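Local coordinates for protein annexin A8 (Homo sapiens, PDB 1W3W) that binds calcium and acidic phospholipids and acts as an indirect inhibitor of the thromboplastin-specific complex of blood coagulation, at residues Glu84-Ala89 and Lys316-Ser321; Glu28-Ala33 and Asp46-Arg51. All coordinates share one frame; numbering follows the deposited sequence.

Interaction 1 (Glu84-Ala89 and Lys316-Ser321); sequences ERLIVA and KNALLS
Where Leu86 meets Ala318 and Leu319 there are no flat groups to set face or edge against one another; rounded aliphatic groups, mostly methyls, do the touching. Both segments are helical, and their backbones come nearest at Leu86 and Ala318, whose CA atoms stand 8.1 Å apart. Such spacing suits one long branched residue facing a very short one. Leu86 points at the other helix, its CG anti to the backbone N (chi1 174°), and its methyl CD2 reaches the CB of Ala318 at 3.6 Å. A bare methyl is the right partner, because it leaves room on the helix surface for the leucine tip. Leu319 closes the contact from beside this meeting point. It sets out past the facing helix rather than at it, but its CD2 turns back to within 3.9 Å of Leu86 CD2 and 4.0 Å of Leu86 CD1, lying over both branches of the fork. The two leucines cross at a slant. Helix 273-283 joins the same core through Val281, against Leu86, and Leu276, against Leu319, while Ala318 also touches Ile45 of helix 41-48. The side chain of Leu319 is also about 7 Å from that of Met266, a calcium-binding residue. Buried apolar helix packing of this kind is characteristic of the annexin core, where the first and fourth of the predicted repeats lie against each other.

Interaction 2 (Glu28-Ala33 and Asp46-Arg51); sequences ETLYKA and DVLTKR
Leu30 and Val47 mark the closest approach of the two backbones, with their CA atoms 7.7 Å apart. Residues 28-33 are regular helix, held by bonds such as Lys32 N to Glu28 O. In the partner segment Asp46-Leu48 are helical, and by Arg51 the chain is extended (psi 155°); Lys50 N makes a weak bond of 3.3 Å to Val47 O. Leu30 carries most of the contact from its helix and points at the other segment. Its two methyls divide the work, CD2 lying 4.1 Å from Val47 CB and CD1 4.0 Å from Leu48 CD2. A leucine suits this place because its fork can serve two successive residues of the facing helix. The segments belong to two consecutive helices, 24-34 and 41-48, joined by a short connection within the first predicted annexin repeat. In annexins each repeat is a compact bundle of five helices, and here Ile59, Leu71 and Leu75 from later helices enclose the same leucines. Val47 turns its branched CB toward Leu30, and its CG2 goes on to Thr29, touching CG2 there at 3.9 Å. Thr29 suits the border of the apolar patch since its two branches have different tasks. With chi1 at -64°, CG2 is anti to the backbone N and meets the valine, whereas OG1 is turned back beside that N and hydrogen-bonds to Pro25 O, one turn earlier in its own helix. Leu48 starts out past the facing helix rather than at it, and only its end comes close. Beyond the helix, the side chain of Arg51 makes a salt bridge through NE with Asp26 OD1, at the start of helix 24-34.

How the interactions relate
From the N terminus, the chain passes through residues 28-33, crosses 12 residues and closes interaction 2 at 46-51, a short loop within one predicted repeat. Interaction 1 opens afterwards at 84-89 and closes across 226 intervening residues, at 316-321, so the two lie in series and neither encloses nor crosses the other. Interaction 2 is local, pairing two neighbouring helices of the first predicted repeat, whereas interaction 1 joins that repeat to the fourth. They also touch: Ser321 OG and Thr49 OG1 probably share a hydrogen bond (2.6 Å), Lys50 NZ probably bonds to Ser321 O, and Ile87 packs on Leu48. Helix 313-323, one half of interaction 1, thus also reaches the 46-51 side of interaction 2.

Interaction 1 (Glu84-Ala89 and Lys316-Ser321)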
loop_
_atom_site.group_PDB
_atom_site.type_symbol
_atom_site.label_atom_id
_atom_site.label_comp_id
_atom_site.label_asym_id
_atom_site.label_seq_id
_atom_site.Cartn_x
_atom_site.Cartn_y
_atom_site.Cartn_z
ATOM N N GLU A 84 -8.366 -16.240 6.499
ATOM C CA GLU A 84 -9.029 -16.120 5.202
ATOM C C GLU A 84 -8.702 -14.808 4.479
ATOM O O GLU A 84 -8.474 -14.805 3.268
ATOM C CB GLU A 84 -10.547 -16.240 5.359
ATOM C CG GLU A 84 -11.298 -16.234 4.036
ATOM C CD GLU A 84 -11.920 -14.900 3.672
ATOM O OE1 GLU A 84 -12.519 -14.832 2.585
ATOM O OE2 GLU A 84 -11.821 -13.920 4.441
ATOM N N ARG A 85 -8.686 -13.697 5.195
ATOM C CA ARG A 85 -8.439 -12.411 4.547
ATOM C C ARG A 85 -7.045 -12.385 3.927
ATOM O O ARG A 85 -6.862 -11.873 2.836
ATOM C CB ARG A 85 -8.563 -11.256 5.529
ATOM C CG ARG A 85 -9.988 -10.754 5.746
ATOM C CD ARG A 85 -10.047 -9.261 6.132
ATOM N NE ARG A 85 -9.820 -9.055 7.556
ATOM C CZ ARG A 85 -9.479 -7.893 8.128
ATOM N NH1 ARG A 85 -9.296 -6.785 7.409
ATOM N NH2 ARG A 85 -9.308 -7.850 9.438
ATOM N N LEU A 86 -6.068 -12.923 4.651
ATOM C CA LEU A 86 -4.686 -12.960 4.184
ATOM C C LEU A 86 -4.504 -13.875 2.988
ATOM O O LEU A 86 -3.857 -13.501 2.008
ATOM C CB LEU A 86 -3.753 -13.398 5.312
ATOM C CG LEU A 86 -2.289 -13.606 4.923
ATOM C CD1 LEU A 86 -1.620 -12.299 4.446
ATOM C CD2 LEU A 86 -1.562 -14.176 6.095
ATOM N N ILE A 87 -5.050 -15.084 3.075
ATOM C CA ILE A 87 -4.885 -16.069 2.015
ATOM C C ILE A 87 -5.558 -15.572 0.745
ATOM O O ILE A 87 -5.007 -15.715 -0.338
ATOM C CB ILE A 87 -5.443 -17.456 2.451
ATOM C CG1 ILE A 87 -4.608 -18.044 3.597
ATOM C CG2 ILE A 87 -5.469 -18.426 1.306
ATOM C CD1 ILE A 87 -3.182 -18.412 3.232
ATOM N N VAL A 88 -6.733 -14.958 0.873
ATOM C CA VAL A 88 -7.458 -14.486 -0.308
ATOM C C VAL A 88 -6.714 -13.311 -0.930
ATOM O O VAL A 88 -6.647 -13.195 -2.150
ATOM C CB VAL A 88 -8.919 -14.080 0.041
ATOM C CG1 VAL A 88 -9.536 -13.256 -1.063
ATOM C CG2 VAL A 88 -9.754 -15.328 0.280
ATOM N N ALA A 89 -6.145 -12.447 -0.086
ATOM C CA ALA A 89 -5.322 -11.334 -0.548
ATOM C C ALA A 89 -4.153 -11.817 -1.420
ATOM O O ALA A 89 -3.862 -11.220 -2.444
ATOM C CB ALA A 89 -4.796 -10.519 0.629
ATOM N N LYS A 316 -0.981 -15.830 12.061
ATOM C CA LYS A 316 0.404 -15.559 12.437
ATOM C C LYS A 316 1.401 -16.390 11.654
ATOM O O LYS A 316 2.393 -15.870 11.164
ATOM C CB LYS A 316 0.613 -15.828 13.924
ATOM C CG LYS A 316 1.999 -15.503 14.427
ATOM C CD LYS A 316 2.574 -16.633 15.234
ATOM C CE LYS A 316 1.797 -16.847 16.514
ATOM N NZ LYS A 316 2.567 -17.676 17.481
ATOM N N ASN A 317 1.146 -17.684 11.542
ATOM C CA ASN A 317 2.107 -18.565 10.909
ATOM C C ASN A 317 2.219 -18.306 9.419
ATOM O O ASN A 317 3.302 -18.408 8.856
ATOM C CB ASN A 317 1.779 -20.021 11.203
ATOM C CG ASN A 317 2.063 -20.390 12.651
ATOM O OD1 ASN A 317 2.996 -19.858 13.276
ATOM N ND2 ASN A 317 1.250 -21.286 13.200
ATOM N N ALA A 318 1.108 -17.936 8.793
ATOM C CA ALA A 318 1.112 -17.555 7.397
ATOM C C ALA A 318 1.886 -16.245 7.205
ATOM O O ALA A 318 2.654 -16.121 6.266
ATOM C CB ALA A 318 -0.319 -17.412 6.879
ATOM N N LEU A 319 1.680 -15.263 8.076
ATOM C CA LEU A 319 2.407 -13.990 7.957
ATOM C C LEU A 319 3.906 -14.214 8.075
ATOM O O LEU A 319 4.686 -13.662 7.291
ATOM C CB LEU A 319 1.962 -12.979 9.004
ATOM C CG LEU A 319 0.639 -12.253 8.762
ATOM C CD1 LEU A 319 0.263 -11.477 9.980
ATOM C CD2 LEU A 319 0.738 -11.327 7.573
ATOM N N LEU A 320 4.308 -15.038 9.041
ATOM C CA LEU A 320 5.726 -15.303 9.267
ATOM C C LEU A 320 6.341 -16.080 8.113
ATOM O O LEU A 320 7.485 -15.857 7.780
ATOM C CB LEU A 320 5.933 -16.044 10.608
ATOM C CG LEU A 320 5.605 -15.248 11.878
ATOM C CD1 LEU A 320 5.717 -16.140 13.142
ATOM C CD2 LEU A 320 6.535 -14.052 12.017
ATOM N N SER A 321 5.575 -16.973 7.487
ATOM C CA SER A 321 6.044 -17.730 6.323
ATOM C C SER A 321 6.336 -16.780 5.158
ATOM O O SER A 321 7.348 -16.921 4.474
ATOM C CB SER A 321 5.020 -18.793 5.934
ATOM O OG SER A 321 5.487 -19.618 4.885
#

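Interaction 2 (Glu28-Ala33 and Asp46-Arg51)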
loop_
_atom_site.group_PDB
_atom_site.type_symbol
_atom_site.label_atom_id
_atom_site.label_comp_id
_atom_site.label_asym_id
_atom_site.label_seq_id
_atom_site.Cartn_x
_atom_site.Cartn_y
_atom_site.Cartn_z
ATOM N N GLU A 28 -3.412 -29.991 -6.634
ATOM C CA GLU A 28 -3.848 -31.218 -5.975
ATOM C C GLU A 28 -3.638 -31.195 -4.466
ATOM O O GLU A 28 -4.480 -31.677 -3.718
ATOM C CB GLU A 28 -3.147 -32.440 -6.575
ATOM C CG GLU A 28 -3.869 -33.738 -6.259
ATOM C CD GLU A 28 -3.129 -34.947 -6.781
ATOM O OE1 GLU A 28 -1.951 -35.110 -6.421
ATOM O OE2 GLU A 28 -3.729 -35.723 -7.553
ATOM N N THR A 29 -2.533 -30.622 -4.006
ATOM C CA THR A 29 -2.330 -30.472 -2.582
ATOM C C THR A 29 -3.437 -29.632 -1.950
ATOM O O THR A 29 -3.950 -29.978 -0.900
ATOM C CB THR A 29 -0.978 -29.822 -2.313
ATOM O OG1 THR A 29 0.057 -30.683 -2.770
ATOM C CG2 THR A 29 -0.725 -29.704 -0.821
ATOM N N LEU A 30 -3.801 -28.526 -2.587
ATOM C CA LEU A 30 -4.848 -27.665 -2.048
ATOM C C LEU A 30 -6.212 -28.372 -2.047
ATOM O O LEU A 30 -6.968 -28.263 -1.089
ATOM C CB LEU A 30 -4.936 -26.368 -2.832
ATOM C CG LEU A 30 -3.720 -25.461 -2.771
ATOM C CD1 LEU A 30 -3.902 -24.269 -3.685
ATOM C CD2 LEU A 30 -3.463 -25.023 -1.345
ATOM N N TYR A 31 -6.496 -29.110 -3.113
ATOM C CA TYR A 31 -7.710 -29.904 -3.207
ATOM C C TYR A 31 -7.832 -30.877 -2.028
ATOM O O TYR A 31 -8.834 -30.892 -1.323
ATOM C CB TYR A 31 -7.722 -30.648 -4.539
ATOM C CG TYR A 31 -8.917 -31.559 -4.753
ATOM C CD1 TYR A 31 -10.160 -31.039 -5.112
ATOM C CD2 TYR A 31 -8.795 -32.940 -4.611
ATOM C CE1 TYR A 31 -11.261 -31.878 -5.332
ATOM C CE2 TYR A 31 -9.891 -33.788 -4.819
ATOM C CZ TYR A 31 -11.116 -33.249 -5.180
ATOM O OH TYR A 31 -12.198 -34.086 -5.387
ATOM N N LYS A 32 -6.789 -31.655 -1.791
ATOM C CA LYS A 32 -6.772 -32.625 -0.703
ATOM C C LYS A 32 -6.894 -31.935 0.658
ATOM O O LYS A 32 -7.501 -32.466 1.582
ATOM C CB LYS A 32 -5.481 -33.443 -0.766
ATOM C CG LYS A 32 -5.409 -34.353 -1.982
ATOM C CD LYS A 32 -4.137 -35.200 -1.988
ATOM C CE LYS A 32 -4.436 -36.653 -1.598
ATOM N NZ LYS A 32 -5.139 -36.768 -0.273
ATOM N N ALA A 33 -6.333 -30.732 0.762
ATOM C CA ALA A 33 -6.355 -29.980 2.007
ATOM C C ALA A 33 -7.757 -29.519 2.393
ATOM O O ALA A 33 -8.028 -29.325 3.557
ATOM C CB ALA A 33 -5.424 -28.774 1.914
ATOM N N ASP A 46 1.729 -23.811 3.315
ATOM C CA ASP A 46 2.960 -24.321 2.713
ATOM C C ASP A 46 2.992 -24.157 1.213
ATOM O O ASP A 46 4.054 -24.024 0.654
ATOM C CB ASP A 46 3.173 -25.797 3.050
ATOM C CG ASP A 46 3.590 -26.011 4.494
ATOM O OD1 ASP A 46 3.815 -25.025 5.229
ATOM O OD2 ASP A 46 3.700 -27.144 4.981
ATOM N N VAL A 47 1.836 -24.164 0.554
ATOM C CA VAL A 47 1.797 -23.929 -0.883
ATOM C C VAL A 47 1.731 -22.421 -1.184
ATOM O O VAL A 47 2.588 -21.874 -1.891
ATOM C CB VAL A 47 0.603 -24.666 -1.539
ATOM C CG1 VAL A 47 0.434 -24.254 -2.997
ATOM C CG2 VAL A 47 0.779 -26.182 -1.441
ATOM N N LEU A 48 0.724 -21.738 -0.657
ATOM C CA LEU A 48 0.442 -20.387 -1.129
ATOM C C LEU A 48 1.439 -19.325 -0.673
ATOM O O LEU A 48 1.663 -18.374 -1.418
ATOM C CB LEU A 48 -0.989 -19.980 -0.794
ATOM C CG LEU A 48 -2.007 -20.893 -1.474
ATOM C CD1 LEU A 48 -3.400 -20.511 -1.052
ATOM C CD2 LEU A 48 -1.857 -20.847 -2.997
ATOM N N THR A 49 2.026 -19.459 0.517
ATOM C CA THR A 49 3.066 -18.501 0.953
ATOM C C THR A 49 4.468 -18.806 0.455
ATOM O O THR A 49 5.352 -17.985 0.643
ATOM C CB THR A 49 3.145 -18.355 2.486
ATOM O OG1 THR A 49 3.620 -19.579 3.077
ATOM C CG2 THR A 49 1.783 -18.081 3.086
ATOM N N LYS A 50 4.688 -19.973 -0.146
ATOM C CA LYS A 50 5.994 -20.328 -0.689
ATOM C C LYS A 50 6.058 -20.278 -2.211
ATOM O O LYS A 50 7.096 -20.572 -2.779
ATOM C CB LYS A 50 6.415 -21.727 -0.204
ATOM C CG LYS A 50 6.673 -21.822 1.304
ATOM C CD LYS A 50 7.804 -20.898 1.738
ATOM C CE LYS A 50 8.067 -20.942 3.253
ATOM N NZ LYS A 50 8.576 -19.613 3.733
ATOM N N ARG A 51 4.965 -19.934 -2.877
ATOM C CA ARG A 51 4.966 -19.730 -4.317
ATOM C C ARG A 51 4.761 -18.250 -4.608
ATOM O O ARG A 51 4.200 -17.533 -3.811
ATOM C CB ARG A 51 3.854 -20.540 -4.991
ATOM C CG ARG A 51 3.938 -22.052 -4.783
ATOM C CD ARG A 51 5.115 -22.749 -5.482
ATOM N NE ARG A 51 5.003 -24.184 -5.235
ATOM C CZ ARG A 51 5.620 -24.847 -4.262
ATOM N NH1 ARG A 51 6.505 -24.257 -3.467
ATOM N NH2 ARG A 51 5.375 -26.140 -4.112
#